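Local coordinates for protein arginase (Glaciozyma antarctica, PDB 5YNL) that probably hydrolyses L-arginine to L-ornithine and urea, as a cold-adapted member of the arginase family, at residues P46-L52 with T321-V325; V149-H155 with L327-I332; I175-A181 with V229-D235. All blocks are in the same frame, centred on the assembly; numbering follows the deposited sequence.

Interaction 1: residues P46-L52 with T321-V325; sequences PATSPFL and TNLLV
Asn322, which leaves helix 308-320 with positive phi, carries the side-chain hydrogen bond to the loop: its ND2 donates to Pro46 O at 2.7 Å, and the bond is nearly straight (165°). The oxygen lies in the plane of the Asn322 amide, whereas the donor stands tilted from the carbonyl plane of Pro46. Asn322 O faces the next bend of the loop, where Ser49 CA makes a CA-H...O contact with it at 3.5 Å. Within the loop, Ser49 OG sits anti to its own backbone N (chi1 165°), a position from which it accepts from Phe51 N at 3.2 Å and Leu52 N at 3.0 Å, an ST turn and ST motif on one oxygen. Replacing Ser49 by an alanine would probably leave both amides without this acceptor and free the bend to shift. Apolar contacts lie beside it. Phe51 CB rests on Val325 CG1 at 3.7 Å, Phe51 CE2 reaches Leu323 CD2 at 4.1 Å, and Pro46 CD meets the same methyl of Leu323 at 4.0 Å. One straight side-chain bond from Asn322 and a row of apolar touches from Pro46, Phe51 and Leu52 hold the loop before strand 57-63 against the start of strand 324-330.

Interaction 2: residues V149-H155 with L327-I332; sequences VTLGGDH and LDIMEI
Val149, Thr150 and Leu151 pair in parallel register with Leu327, Asp328 and Ile329, the strand axes 4.6 Å apart and only 12° from parallel. Thr150 is bonded through both backbone groups, its N to Leu327 O at 2.7 Å and its O to Ile329 N at 2.7 Å; Gly152 N then continues the ladder to Ile329 O. On one face Leu151 and Ile329 lie side by side, Leu151 CD2 resting 3.9 Å from Ile329 CB. On the other, Thr150 and Asp328 point the same way with a water between Thr150 OG1 and Asp328 OD1, and both of these oxygens also bond Thr161 OG1. The strand 147-152 runs out into Gly-Gly-Asp-His, a signature of the arginase family at the C-terminal end of its central parallel sheet. Here Met330 bends at chi2 (-72°), which lays SD 3.8 Å from Gly152 CA; any side chain at Gly152 would run into that sulphur. His155 crosses Met330 at about a right angle, CD2 to CG 3.7 Å, while its two ring nitrogens bond Asp178 and Ser284. Beyond CG the Glu331 chain is extended: CG passes 3.4 Å from Gly153 O, and OE2 goes on to a hydrogen bond with His195 NE2.

Interaction 3: residues I175-A181 with V229-D235; sequences IWVDAHA and VYIGLRD
Trp176 turns CG anti to its backbone N (chi1 -175°) and Tyr230 turns CG anti to its carbonyl carbon (chi1 -74°), which swings the phenol edge over the five-membered ring of the indole. The pair is an offset edge-to-face stack, centroids 4.8 Å apart and planes at 64°, with Tyr230 CE1 only 3.4 Å from Trp176 CD1. Ala181 CB lies over one face of the phenol, and Tyr230 OH makes a weak hydrogen bond to Ala181 O. On the opposite sheet face Ile175 CG2 meets Ile231 CD1 at 3.8 Å, and helix 254-273 packs over these aliphatic groups. Backbone bonds of a parallel ladder join the strands, Trp176 N to Val229 O at 2.8 Å and Ile231 N to Trp176 O at 3.0 Å. Past the strands, Arg234 N donates to Ala179 O, and Leu233 CD2 fills in against the backbone of His180 at 3.4 Å from its C. The imidazole of His180 sends ND1 to Asp235 O, 3.0 Å away, a bond lying in both the ring and carbonyl planes, while Ala179 CB sits over the centre of one ring face. Asp178 OD1 takes His180 N in an Asx turn. Asp178-Ala-His-Ala-Asp182 is the signature loop of the arginase family, which in relatives supplies ligands to a pair of manganese ions; here His180 ND1 is engaged with Asp235 O instead.

In the fold
The three contacts share one parallel sheet. Interactions 1 and 2 both use strand 324-330, one at its start and the other at its end, with centres about 22 Å apart. Interaction 3 lies across strand 281-286 from that strand, its centre about 14 Å from that of interaction 2. These two touch: His155 ND1 probably bonds Asp178 OD2 at 2.6 Å, and the His155 ring stacks on Trp176. At this junction, with Asp286 and Asp288 close to Asp178, the GGDH and DAHAD segments meet where other arginases hold their metal pair. Interaction 1 stands apart, about 24 Å from interaction 3 between centres, joining the N-terminal loop to the sheet end where strand 324-330 begins.

Interaction 1: residues P46-L52 with T321-V325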
ATOM      1  N   PRO A  46      15.375  -9.657  10.668  1.00 51.97           N
ATOM      2  CA  PRO A  46      15.122 -10.736  11.645  1.00 56.35           C
ATOM      3  C   PRO A  46      14.752 -12.069  10.994  1.00 56.77           C
ATOM      4  O   PRO A  46      14.118 -12.072   9.930  1.00 53.92           O
ATOM      5  CB  PRO A  46      13.927 -10.211  12.455  1.00 57.04           C
ATOM      6  CG  PRO A  46      13.287  -9.174  11.583  1.00 53.27           C
ATOM      7  CD  PRO A  46      14.407  -8.548  10.812  1.00 50.44           C
ATOM      8  N   ALA A  47      15.125 -13.181  11.630  1.00 66.91           N
ATOM      9  CA  ALA A  47      14.861 -14.514  11.073  1.00 67.05           C
ATOM     10  C   ALA A  47      13.364 -14.810  11.058  1.00 65.14           C
ATOM     11  O   ALA A  47      12.892 -15.652  10.285  1.00 63.61           O
ATOM     12  CB  ALA A  47      15.614 -15.588  11.847  1.00 69.85           C
ATOM     13  N   THR A  48      12.635 -14.104  11.923  1.00 64.09           N
ATOM     14  CA  THR A  48      11.188 -14.234  12.037  1.00 61.99           C
ATOM     15  C   THR A  48      10.564 -12.876  12.403  1.00 61.58           C
ATOM     16  O   THR A  48      11.251 -11.989  12.913  1.00 63.54           O
ATOM     17  CB  THR A  48      10.809 -15.312  13.080  1.00 63.06           C
ATOM     18  OG1 THR A  48       9.410 -15.608  12.986  1.00 60.13           O
ATOM     19  CG2 THR A  48      11.141 -14.842  14.489  1.00 66.61           C
ATOM     20  N   SER A  49       9.270 -12.711  12.134  1.00 45.08           N
ATOM     21  CA  SER A  49       8.612 -11.430  12.364  1.00 44.34           C
ATOM     22  C   SER A  49       8.595 -11.092  13.837  1.00 47.79           C
ATOM     23  O   SER A  49       8.170 -11.919  14.652  1.00 47.48           O
ATOM     24  CB  SER A  49       7.185 -11.449  11.854  1.00 40.20           C
ATOM     25  OG  SER A  49       6.471 -10.354  12.382  1.00 40.32           O
ATOM     26  N   PRO A  50       9.071  -9.877  14.185  1.00 54.96           N
ATOM     27  CA  PRO A  50       9.085  -9.343  15.559  1.00 56.26           C
ATOM     28  C   PRO A  50       7.771  -8.668  15.916  1.00 52.93           C
ATOM     29  O   PRO A  50       7.616  -8.226  17.048  1.00 53.00           O
ATOM     30  CB  PRO A  50      10.196  -8.276  15.526  1.00 57.60           C
ATOM     31  CG  PRO A  50      10.614  -8.132  14.035  1.00 55.55           C
ATOM     32  CD  PRO A  50       9.632  -8.919  13.214  1.00 53.25           C
ATOM     33  N   PHE A  51       6.841  -8.590  14.968  1.00 53.12           N
ATOM     34  CA  PHE A  51       5.597  -7.846  15.166  1.00 50.14           C
ATOM     35  C   PHE A  51       4.338  -8.726  15.251  1.00 47.60           C
ATOM     36  O   PHE A  51       3.475  -8.505  16.116  1.00 46.61           O
ATOM     37  CB  PHE A  51       5.429  -6.806  14.045  1.00 48.66           C
ATOM     38  CG  PHE A  51       6.630  -5.924  13.858  1.00 50.62           C
ATOM     39  CD1 PHE A  51       7.102  -5.136  14.906  1.00 52.12           C
ATOM     40  CD2 PHE A  51       7.294  -5.883  12.640  1.00 50.25           C
ATOM     41  CE1 PHE A  51       8.221  -4.318  14.731  1.00 53.62           C
ATOM     42  CE2 PHE A  51       8.402  -5.074  12.457  1.00 51.29           C
ATOM     43  CZ  PHE A  51       8.872  -4.290  13.501  1.00 53.52           C
ATOM     44  N   LEU A  52       4.240  -9.715  14.360  1.00 57.31           N
ATOM     45  CA  LEU A  52       3.006 -10.501  14.196  1.00 54.58           C
ATOM     46  C   LEU A  52       2.647 -11.429  15.360  1.00 55.10           C
ATOM     47  O   LEU A  52       3.487 -11.749  16.195  1.00 57.55           O
ATOM     48  CB  LEU A  52       3.052 -11.318  12.895  1.00 53.51           C
ATOM     49  CG  LEU A  52       2.387 -10.715  11.660  1.00 50.83           C
ATOM     50  CD1 LEU A  52       2.171  -9.231  11.832  1.00 50.12           C
ATOM     51  CD2 LEU A  52       3.228 -10.972  10.420  1.00 50.90           C
ATOM     52  N   THR A 321      12.224  -9.783   4.407  1.00 33.26           N
ATOM     53  CA  THR A 321      12.661  -9.016   5.593  1.00 33.60           C
ATOM     54  C   THR A 321      11.962  -9.411   6.893  1.00 34.13           C
ATOM     55  O   THR A 321      12.472  -9.113   7.973  1.00 33.91           O
ATOM     56  CB  THR A 321      12.476  -7.484   5.440  1.00 32.89           C
ATOM     57  OG1 THR A 321      11.128  -7.146   5.761  1.00 32.49           O
ATOM     58  CG2 THR A 321      12.797  -7.031   4.029  1.00 32.13           C
ATOM     59  N   ASN A 322      10.796 -10.047   6.775  1.00 42.77           N
ATOM     60  CA  ASN A 322       9.897 -10.312   7.915  1.00 43.61           C
ATOM     61  C   ASN A 322       9.296  -9.066   8.585  1.00 43.85           C
ATOM     62  O   ASN A 322       8.644  -9.177   9.622  1.00 44.35           O
ATOM     63  CB  ASN A 322      10.551 -11.224   8.973  1.00 43.23           C
ATOM     64  CG  ASN A 322      10.763 -12.632   8.480  1.00 43.04           C
ATOM     65  OD1 ASN A 322       9.870 -13.226   7.865  1.00 43.89           O
ATOM     66  ND2 ASN A 322      11.952 -13.184   8.744  1.00 42.05           N
ATOM     67  N   LEU A 323       9.498  -7.893   7.983  1.00 30.73           N
ATOM     68  CA  LEU A 323       9.057  -6.631   8.597  1.00 30.11           C
ATOM     69  C   LEU A 323       7.635  -6.213   8.183  1.00 29.58           C
ATOM     70  O   LEU A 323       7.053  -5.294   8.762  1.00 29.42           O
ATOM     71  CB  LEU A 323      10.058  -5.507   8.302  1.00 28.98           C
ATOM     72  CG  LEU A 323      11.518  -5.824   8.688  1.00 29.71           C
ATOM     73  CD1 LEU A 323      12.503  -4.927   7.941  1.00 29.03           C
ATOM     74  CD2 LEU A 323      11.736  -5.704  10.186  1.00 31.08           C
ATOM     75  N   LEU A 324       7.071  -6.887   7.184  1.00 31.52           N
ATOM     76  CA  LEU A 324       5.766  -6.478   6.655  1.00 31.07           C
ATOM     77  C   LEU A 324       4.600  -6.701   7.649  1.00 33.17           C
ATOM     78  O   LEU A 324       4.391  -7.807   8.143  1.00 35.12           O
ATOM     79  CB  LEU A 324       5.494  -7.215   5.347  1.00 31.05           C
ATOM     80  CG  LEU A 324       4.180  -6.901   4.632  1.00 31.04           C
ATOM     81  CD1 LEU A 324       4.299  -5.580   3.860  1.00 27.20           C
ATOM     82  CD2 LEU A 324       3.810  -8.067   3.694  1.00 32.01           C
ATOM     83  N   VAL A 325       3.840  -5.650   7.930  1.00 37.34           N
ATOM     84  CA  VAL A 325       2.638  -5.808   8.742  1.00 39.43           C
ATOM     85  C   VAL A 325       1.367  -5.466   7.966  1.00 40.21           C
ATOM     86  O   VAL A 325       0.294  -5.961   8.291  1.00 42.29           O
ATOM     87  CB  VAL A 325       2.688  -4.968  10.026  1.00 39.29           C
ATOM     88  CG1 VAL A 325       3.796  -5.474  10.961  1.00 39.47           C
ATOM     89  CG2 VAL A 325       2.891  -3.488   9.683  1.00 37.16           C
TER

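Interaction 2: residues V149-H155 with L327-I332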
ATOM      1  N   VAL A 149      -4.349  -7.307   4.883  1.00 41.32           N
ATOM      2  CA  VAL A 149      -4.323  -7.230   3.429  1.00 40.13           C
ATOM      3  C   VAL A 149      -5.513  -6.382   2.985  1.00 41.24           C
ATOM      4  O   VAL A 149      -6.659  -6.834   3.073  1.00 42.78           O
ATOM      5  CB  VAL A 149      -4.395  -8.641   2.774  1.00 39.99           C
ATOM      6  CG1 VAL A 149      -4.344  -8.542   1.251  1.00 38.91           C
ATOM      7  CG2 VAL A 149      -3.257  -9.541   3.290  1.00 39.38           C
ATOM      8  N   THR A 150      -5.261  -5.152   2.533  1.00 35.09           N
ATOM      9  CA  THR A 150      -6.361  -4.342   2.014  1.00 36.88           C
ATOM     10  C   THR A 150      -6.466  -4.496   0.508  1.00 36.82           C
ATOM     11  O   THR A 150      -5.515  -4.186  -0.250  1.00 35.90           O
ATOM     12  CB  THR A 150      -6.288  -2.856   2.377  1.00 39.45           C
ATOM     13  OG1 THR A 150      -5.986  -2.712   3.768  1.00 38.14           O
ATOM     14  CG2 THR A 150      -7.628  -2.196   2.097  1.00 44.15           C
ATOM     15  N   LEU A 151      -7.626  -5.004   0.089  1.00 48.44           N
ATOM     16  CA  LEU A 151      -7.919  -5.225  -1.312  1.00 48.22           C
ATOM     17  C   LEU A 151      -8.726  -4.037  -1.760  1.00 52.56           C
ATOM     18  O   LEU A 151      -9.880  -3.855  -1.348  1.00 55.14           O
ATOM     19  CB  LEU A 151      -8.711  -6.516  -1.511  1.00 47.55           C
ATOM     20  CG  LEU A 151      -7.927  -7.759  -1.108  1.00 46.30           C
ATOM     21  CD1 LEU A 151      -8.696  -9.039  -1.454  1.00 47.37           C
ATOM     22  CD2 LEU A 151      -6.528  -7.742  -1.754  1.00 44.17           C
ATOM     23  N   GLY A 152      -8.127  -3.214  -2.606  1.00 40.02           N
ATOM     24  CA  GLY A 152      -8.804  -1.991  -2.940  1.00 46.25           C
ATOM     25  C   GLY A 152      -9.281  -1.780  -4.359  1.00 47.40           C
ATOM     26  O   GLY A 152      -8.920  -2.479  -5.335  1.00 42.99           O
ATOM     27  N   GLY A 153     -10.161  -0.795  -4.435  1.00 45.86           N
ATOM     28  CA  GLY A 153     -10.274   0.011  -5.611  1.00 46.86           C
ATOM     29  C   GLY A 153      -9.186   1.060  -5.459  1.00 48.85           C
ATOM     30  O   GLY A 153      -7.988   0.765  -5.510  1.00 47.31           O
ATOM     31  N   ASP A 154      -9.623   2.284  -5.205  1.00 49.30           N
ATOM     32  CA  ASP A 154      -8.806   3.467  -5.379  1.00 51.57           C
ATOM     33  C   ASP A 154      -7.650   3.578  -4.393  1.00 51.60           C
ATOM     34  O   ASP A 154      -7.758   3.149  -3.253  1.00 50.71           O
ATOM     35  CB  ASP A 154      -9.700   4.685  -5.248  1.00 53.87           C
ATOM     36  CG  ASP A 154      -9.044   5.916  -5.746  1.00 55.48           C
ATOM     37  OD1 ASP A 154      -9.143   6.154  -6.968  1.00 55.54           O
ATOM     38  OD2 ASP A 154      -8.414   6.628  -4.929  1.00 55.16           O
ATOM     39  N   HIS A 155      -6.543   4.161  -4.834  1.00 46.54           N
ATOM     40  CA  HIS A 155      -5.398   4.336  -3.952  1.00 45.79           C
ATOM     41  C   HIS A 155      -5.628   5.406  -2.854  1.00 45.97           C
ATOM     42  O   HIS A 155      -4.966   5.378  -1.814  1.00 42.71           O
ATOM     43  CB  HIS A 155      -4.101   4.569  -4.747  1.00 43.16           C
ATOM     44  CG  HIS A 155      -2.869   4.043  -4.061  1.00 37.89           C
ATOM     45  ND1 HIS A 155      -1.626   4.035  -4.656  1.00 32.42           N
ATOM     46  CD2 HIS A 155      -2.701   3.516  -2.825  1.00 35.97           C
ATOM     47  CE1 HIS A 155      -0.744   3.503  -3.824  1.00 29.36           C
ATOM     48  NE2 HIS A 155      -1.372   3.188  -2.706  1.00 30.80           N
ATOM     49  N   LEU A 327      -0.325  -4.723   3.880  1.00 35.52           N
ATOM     50  CA  LEU A 327      -0.242  -4.822   2.433  1.00 31.24           C
ATOM     51  C   LEU A 327      -1.531  -4.293   1.816  1.00 32.67           C
ATOM     52  O   LEU A 327      -2.628  -4.799   2.134  1.00 34.45           O
ATOM     53  CB  LEU A 327      -0.089  -6.294   2.042  1.00 29.60           C
ATOM     54  CG  LEU A 327      -0.236  -6.673   0.567  1.00 26.54           C
ATOM     55  CD1 LEU A 327       0.887  -6.037  -0.253  1.00 23.52           C
ATOM     56  CD2 LEU A 327      -0.232  -8.170   0.439  1.00 26.37           C
ATOM     57  N   ASP A 328      -1.412  -3.282   0.956  1.00 30.22           N
ATOM     58  CA  ASP A 328      -2.536  -2.874   0.128  1.00 31.96           C
ATOM     59  C   ASP A 328      -2.319  -3.394  -1.296  1.00 28.49           C
ATOM     60  O   ASP A 328      -1.207  -3.282  -1.844  1.00 25.54           O
ATOM     61  CB  ASP A 328      -2.645  -1.356   0.019  1.00 34.75           C
ATOM     62  CG  ASP A 328      -2.569  -0.647   1.345  1.00 35.52           C
ATOM     63  OD1 ASP A 328      -2.855  -1.246   2.410  1.00 36.04           O
ATOM     64  OD2 ASP A 328      -2.234   0.554   1.293  1.00 33.98           O
ATOM     65  N   ILE A 329      -3.372  -3.928  -1.901  1.00 29.29           N
ATOM     66  CA  ILE A 329      -3.333  -4.264  -3.313  1.00 27.88           C
ATOM     67  C   ILE A 329      -4.452  -3.434  -3.941  1.00 30.77           C
ATOM     68  O   ILE A 329      -5.642  -3.792  -3.818  1.00 32.25           O
ATOM     69  CB  ILE A 329      -3.628  -5.757  -3.551  1.00 26.66           C
ATOM     70  CG1 ILE A 329      -2.695  -6.649  -2.730  1.00 25.68           C
ATOM     71  CG2 ILE A 329      -3.596  -6.085  -5.060  1.00 26.90           C
ATOM     72  CD1 ILE A 329      -1.296  -6.836  -3.310  1.00 23.90           C
ATOM     73  N   MET A 330      -4.101  -2.330  -4.595  1.00 29.21           N
ATOM     74  CA  MET A 330      -5.111  -1.357  -4.988  1.00 32.28           C
ATOM     75  C   MET A 330      -5.396  -1.359  -6.496  1.00 32.76           C
ATOM     76  O   MET A 330      -4.603  -1.880  -7.291  1.00 30.90           O
ATOM     77  CB  MET A 330      -4.658   0.035  -4.535  1.00 33.97           C
ATOM     78  CG  MET A 330      -4.384   0.172  -3.033  1.00 33.82           C
ATOM     79  SD  MET A 330      -5.836   0.153  -1.947  1.00 35.41           S
ATOM     80  CE  MET A 330      -5.174   0.988  -0.503  1.00 35.12           C
ATOM     81  N   GLU A 331      -6.521  -0.769  -6.883  1.00 47.80           N
ATOM     82  CA  GLU A 331      -6.879  -0.604  -8.293  1.00 48.59           C
ATOM     83  C   GLU A 331      -6.790  -1.883  -9.128  1.00 45.96           C
ATOM     84  O   GLU A 331      -6.318  -1.871 -10.263  1.00 45.84           O
ATOM     85  CB  GLU A 331      -6.093   0.549  -8.929  1.00 50.28           C
ATOM     86  CG  GLU A 331      -6.466   1.911  -8.346  1.00 52.10           C
ATOM     87  CD  GLU A 331      -5.895   3.092  -9.129  1.00 52.87           C
ATOM     88  OE1 GLU A 331      -5.876   3.045 -10.390  1.00 53.21           O
ATOM     89  OE2 GLU A 331      -5.483   4.079  -8.469  1.00 52.68           O
ATOM     90  N   ILE A 332      -7.286  -2.973  -8.549  1.00 59.91           N
ATOM     91  CA  ILE A 332      -7.221  -4.301  -9.148  1.00 56.96           C
ATOM     92  C   ILE A 332      -7.958  -4.380 -10.495  1.00 57.73           C
ATOM     93  O   ILE A 332      -7.401  -4.880 -11.471  1.00 56.25           O
ATOM     94  CB  ILE A 332      -7.745  -5.367  -8.158  1.00 55.42           C
ATOM     95  CG1 ILE A 332      -6.766  -5.531  -6.991  1.00 53.94           C
ATOM     96  CG2 ILE A 332      -7.982  -6.698  -8.859  1.00 53.19           C
ATOM     97  CD1 ILE A 332      -7.417  -5.980  -5.703  1.00 54.47           C
TER
HETATM   98  O   HOH W   1      -3.610  -2.710   4.564  1.00 34.11           O

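Interaction 3: residues I175-A181 with V229-D235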
ATOM      1  N   ILE A 175       6.082   1.941   1.902  1.00 26.79           N
ATOM      2  CA  ILE A 175       6.605   1.784   0.547  1.00 25.91           C
ATOM      3  C   ILE A 175       5.432   1.856  -0.410  1.00 27.30           C
ATOM      4  O   ILE A 175       4.496   1.052  -0.348  1.00 27.85           O
ATOM      5  CB  ILE A 175       7.366   0.467   0.386  1.00 23.82           C
ATOM      6  CG1 ILE A 175       8.574   0.475   1.316  1.00 24.06           C
ATOM      7  CG2 ILE A 175       7.848   0.255  -1.079  1.00 22.32           C
ATOM      8  CD1 ILE A 175       9.367  -0.777   1.221  1.00 22.69           C
ATOM      9  N   TRP A 176       5.468   2.846  -1.282  1.00 25.59           N
ATOM     10  CA  TRP A 176       4.296   3.176  -2.055  1.00 27.67           C
ATOM     11  C   TRP A 176       4.642   2.838  -3.500  1.00 25.52           C
ATOM     12  O   TRP A 176       5.581   3.407  -4.076  1.00 23.26           O
ATOM     13  CB  TRP A 176       4.018   4.660  -1.880  1.00 29.54           C
ATOM     14  CG  TRP A 176       2.777   5.183  -2.499  1.00 33.17           C
ATOM     15  CD1 TRP A 176       2.556   5.449  -3.828  1.00 33.60           C
ATOM     16  CD2 TRP A 176       1.598   5.599  -1.807  1.00 36.64           C
ATOM     17  NE1 TRP A 176       1.291   5.971  -3.997  1.00 38.12           N
ATOM     18  CE2 TRP A 176       0.686   6.071  -2.774  1.00 40.14           C
ATOM     19  CE3 TRP A 176       1.217   5.593  -0.466  1.00 36.76           C
ATOM     20  CZ2 TRP A 176      -0.593   6.527  -2.433  1.00 44.50           C
ATOM     21  CZ3 TRP A 176      -0.041   6.045  -0.131  1.00 40.20           C
ATOM     22  CH2 TRP A 176      -0.931   6.510  -1.106  1.00 44.30           C
ATOM     23  N   VAL A 177       3.915   1.886  -4.071  1.00 26.45           N
ATOM     24  CA  VAL A 177       4.177   1.449  -5.433  1.00 23.07           C
ATOM     25  C   VAL A 177       3.037   1.902  -6.349  1.00 24.50           C
ATOM     26  O   VAL A 177       1.885   1.452  -6.223  1.00 27.59           O
ATOM     27  CB  VAL A 177       4.374  -0.075  -5.497  1.00 20.58           C
ATOM     28  CG1 VAL A 177       4.669  -0.521  -6.951  1.00 18.07           C
ATOM     29  CG2 VAL A 177       5.512  -0.514  -4.545  1.00 20.47           C
ATOM     30  N   ASP A 178       3.359   2.812  -7.270  1.00 26.65           N
ATOM     31  CA  ASP A 178       2.333   3.513  -8.046  1.00 28.89           C
ATOM     32  C   ASP A 178       3.016   4.310  -9.137  1.00 28.00           C
ATOM     33  O   ASP A 178       4.186   4.691  -9.005  1.00 27.09           O
ATOM     34  CB  ASP A 178       1.533   4.463  -7.129  1.00 34.34           C
ATOM     35  CG  ASP A 178       0.174   4.857  -7.708  1.00 39.21           C
ATOM     36  OD1 ASP A 178       0.140   5.359  -8.851  1.00 37.61           O
ATOM     37  OD2 ASP A 178      -0.858   4.673  -7.027  1.00 45.04           O
ATOM     38  N   ALA A 179       2.286   4.523 -10.229  1.00 35.24           N
ATOM     39  CA  ALA A 179       2.754   5.383 -11.308  1.00 35.70           C
ATOM     40  C   ALA A 179       2.596   6.837 -10.885  1.00 37.87           C
ATOM     41  O   ALA A 179       3.183   7.741 -11.492  1.00 38.71           O
ATOM     42  CB  ALA A 179       1.958   5.110 -12.575  1.00 36.39           C
ATOM     43  N   HIS A 180       1.786   7.051  -9.847  1.00 42.99           N
ATOM     44  CA  HIS A 180       1.422   8.392  -9.395  1.00 45.77           C
ATOM     45  C   HIS A 180       1.863   8.654  -7.970  1.00 45.92           C
ATOM     46  O   HIS A 180       1.766   7.779  -7.116  1.00 46.13           O
ATOM     47  CB  HIS A 180      -0.093   8.567  -9.457  1.00 49.82           C
ATOM     48  CG  HIS A 180      -0.700   8.107 -10.735  1.00 49.81           C
ATOM     49  ND1 HIS A 180      -0.276   8.568 -11.970  1.00 48.28           N
ATOM     50  CD2 HIS A 180      -1.694   7.225 -10.988  1.00 52.50           C
ATOM     51  CE1 HIS A 180      -0.989   7.995 -12.916  1.00 48.71           C
ATOM     52  NE2 HIS A 180      -1.860   7.172 -12.347  1.00 50.55           N
ATOM     53  N   ALA A 181       2.304   9.878  -7.709  1.00 46.96           N
ATOM     54  CA  ALA A 181       2.719  10.269  -6.360  1.00 46.96           C
ATOM     55  C   ALA A 181       1.531  10.522  -5.426  1.00 49.54           C
ATOM     56  O   ALA A 181       1.683  10.438  -4.210  1.00 49.27           O
ATOM     57  CB  ALA A 181       3.658  11.486  -6.400  1.00 47.17           C
ATOM     58  N   VAL A 229       8.682   6.063   0.744  1.00 32.72           N
ATOM     59  CA  VAL A 229       9.461   5.941  -0.482  1.00 29.98           C
ATOM     60  C   VAL A 229       8.569   5.474  -1.635  1.00 27.02           C
ATOM     61  O   VAL A 229       7.655   4.644  -1.446  1.00 26.62           O
ATOM     62  CB  VAL A 229      10.742   5.058  -0.287  1.00 29.12           C
ATOM     63  CG1 VAL A 229      10.380   3.607  -0.003  1.00 26.13           C
ATOM     64  CG2 VAL A 229      11.668   5.147  -1.494  1.00 24.96           C
ATOM     65  N   TYR A 230       8.812   6.039  -2.818  1.00 29.17           N
ATOM     66  CA  TYR A 230       8.009   5.774  -4.000  1.00 27.78           C
ATOM     67  C   TYR A 230       8.816   4.935  -5.003  1.00 25.26           C
ATOM     68  O   TYR A 230       9.991   5.235  -5.297  1.00 24.90           O
ATOM     69  CB  TYR A 230       7.622   7.090  -4.675  1.00 29.24           C
ATOM     70  CG  TYR A 230       6.554   7.906  -3.986  1.00 31.90           C
ATOM     71  CD1 TYR A 230       5.212   7.606  -4.150  1.00 32.51           C
ATOM     72  CD2 TYR A 230       6.881   9.003  -3.208  1.00 33.52           C
ATOM     73  CE1 TYR A 230       4.228   8.357  -3.537  1.00 34.29           C
ATOM     74  CE2 TYR A 230       5.892   9.768  -2.587  1.00 35.35           C
ATOM     75  CZ  TYR A 230       4.571   9.432  -2.761  1.00 35.57           C
ATOM     76  OH  TYR A 230       3.581  10.170  -2.154  1.00 36.96           O
ATOM     77  N   ILE A 231       8.184   3.892  -5.532  1.00 21.25           N
ATOM     78  CA  ILE A 231       8.779   3.045  -6.552  1.00 19.28           C
ATOM     79  C   ILE A 231       7.782   2.907  -7.674  1.00 19.12           C
ATOM     80  O   ILE A 231       6.621   2.520  -7.415  1.00 19.10           O
ATOM     81  CB  ILE A 231       9.052   1.638  -6.005  1.00 17.69           C
ATOM     82  CG1 ILE A 231      10.085   1.726  -4.878  1.00 18.14           C
ATOM     83  CG2 ILE A 231       9.539   0.715  -7.120  1.00 16.22           C
ATOM     84  CD1 ILE A 231      10.207   0.481  -4.013  1.00 17.20           C
ATOM     85  N   GLY A 232       8.222   3.180  -8.910  1.00 30.25           N
ATOM     86  CA  GLY A 232       7.405   2.972 -10.098  1.00 30.47           C
ATOM     87  C   GLY A 232       6.851   4.242 -10.724  1.00 34.40           C
ATOM     88  O   GLY A 232       6.134   4.189 -11.729  1.00 38.29           O
ATOM     89  N   LEU A 233       7.179   5.391 -10.135  1.00 30.81           N
ATOM     90  CA  LEU A 233       6.654   6.675 -10.601  1.00 35.22           C
ATOM     91  C   LEU A 233       6.951   6.954 -12.089  1.00 35.68           C
ATOM     92  O   LEU A 233       8.039   6.619 -12.610  1.00 32.44           O
ATOM     93  CB  LEU A 233       7.180   7.821  -9.738  1.00 35.06           C
ATOM     94  CG  LEU A 233       6.716   7.926  -8.279  1.00 36.10           C
ATOM     95  CD1 LEU A 233       7.326   9.186  -7.641  1.00 36.72           C
ATOM     96  CD2 LEU A 233       5.199   7.964  -8.165  1.00 39.70           C
ATOM     97  N   ARG A 234       5.968   7.528 -12.778  1.00 57.44           N
ATOM     98  CA  ARG A 234       6.180   7.997 -14.143  1.00 58.11           C
ATOM     99  C   ARG A 234       5.360   9.260 -14.447  1.00 61.47           C
ATOM    100  O   ARG A 234       5.938  10.303 -14.747  1.00 61.19           O
ATOM    101  CB  ARG A 234       6.011   6.871 -15.183  1.00 58.61           C
ATOM    102  CG  ARG A 234       4.594   6.417 -15.425  1.00 62.53           C
ATOM    103  CD  ARG A 234       4.443   4.951 -15.173  1.00 62.16           C
ATOM    104  NE  ARG A 234       3.976   4.252 -16.357  1.00 64.27           N
ATOM    105  CZ  ARG A 234       3.203   3.171 -16.326  1.00 66.51           C
ATOM    106  NH1 ARG A 234       2.813   2.680 -15.154  1.00 66.95           N
ATOM    107  NH2 ARG A 234       2.821   2.580 -17.460  1.00 68.60           N
ATOM    108  N   ASP A 235       4.038   9.196 -14.337  1.00 80.07           N
ATOM    109  CA  ASP A 235       3.244  10.416 -14.467  1.00 84.23           C
ATOM    110  C   ASP A 235       2.873  11.008 -13.107  1.00 82.06           C
ATOM    111  O   ASP A 235       2.056  10.447 -12.372  1.00 81.19           O
ATOM    112  CB  ASP A 235       1.992  10.225 -15.337  1.00 89.39           C
ATOM    113  CG  ASP A 235       1.194  11.519 -15.505  1.00 94.36           C
ATOM    114  OD1 ASP A 235       1.712  12.467 -16.134  1.00 97.08           O
ATOM    115  OD2 ASP A 235       0.047  11.590 -15.011  1.00 95.14           O
TER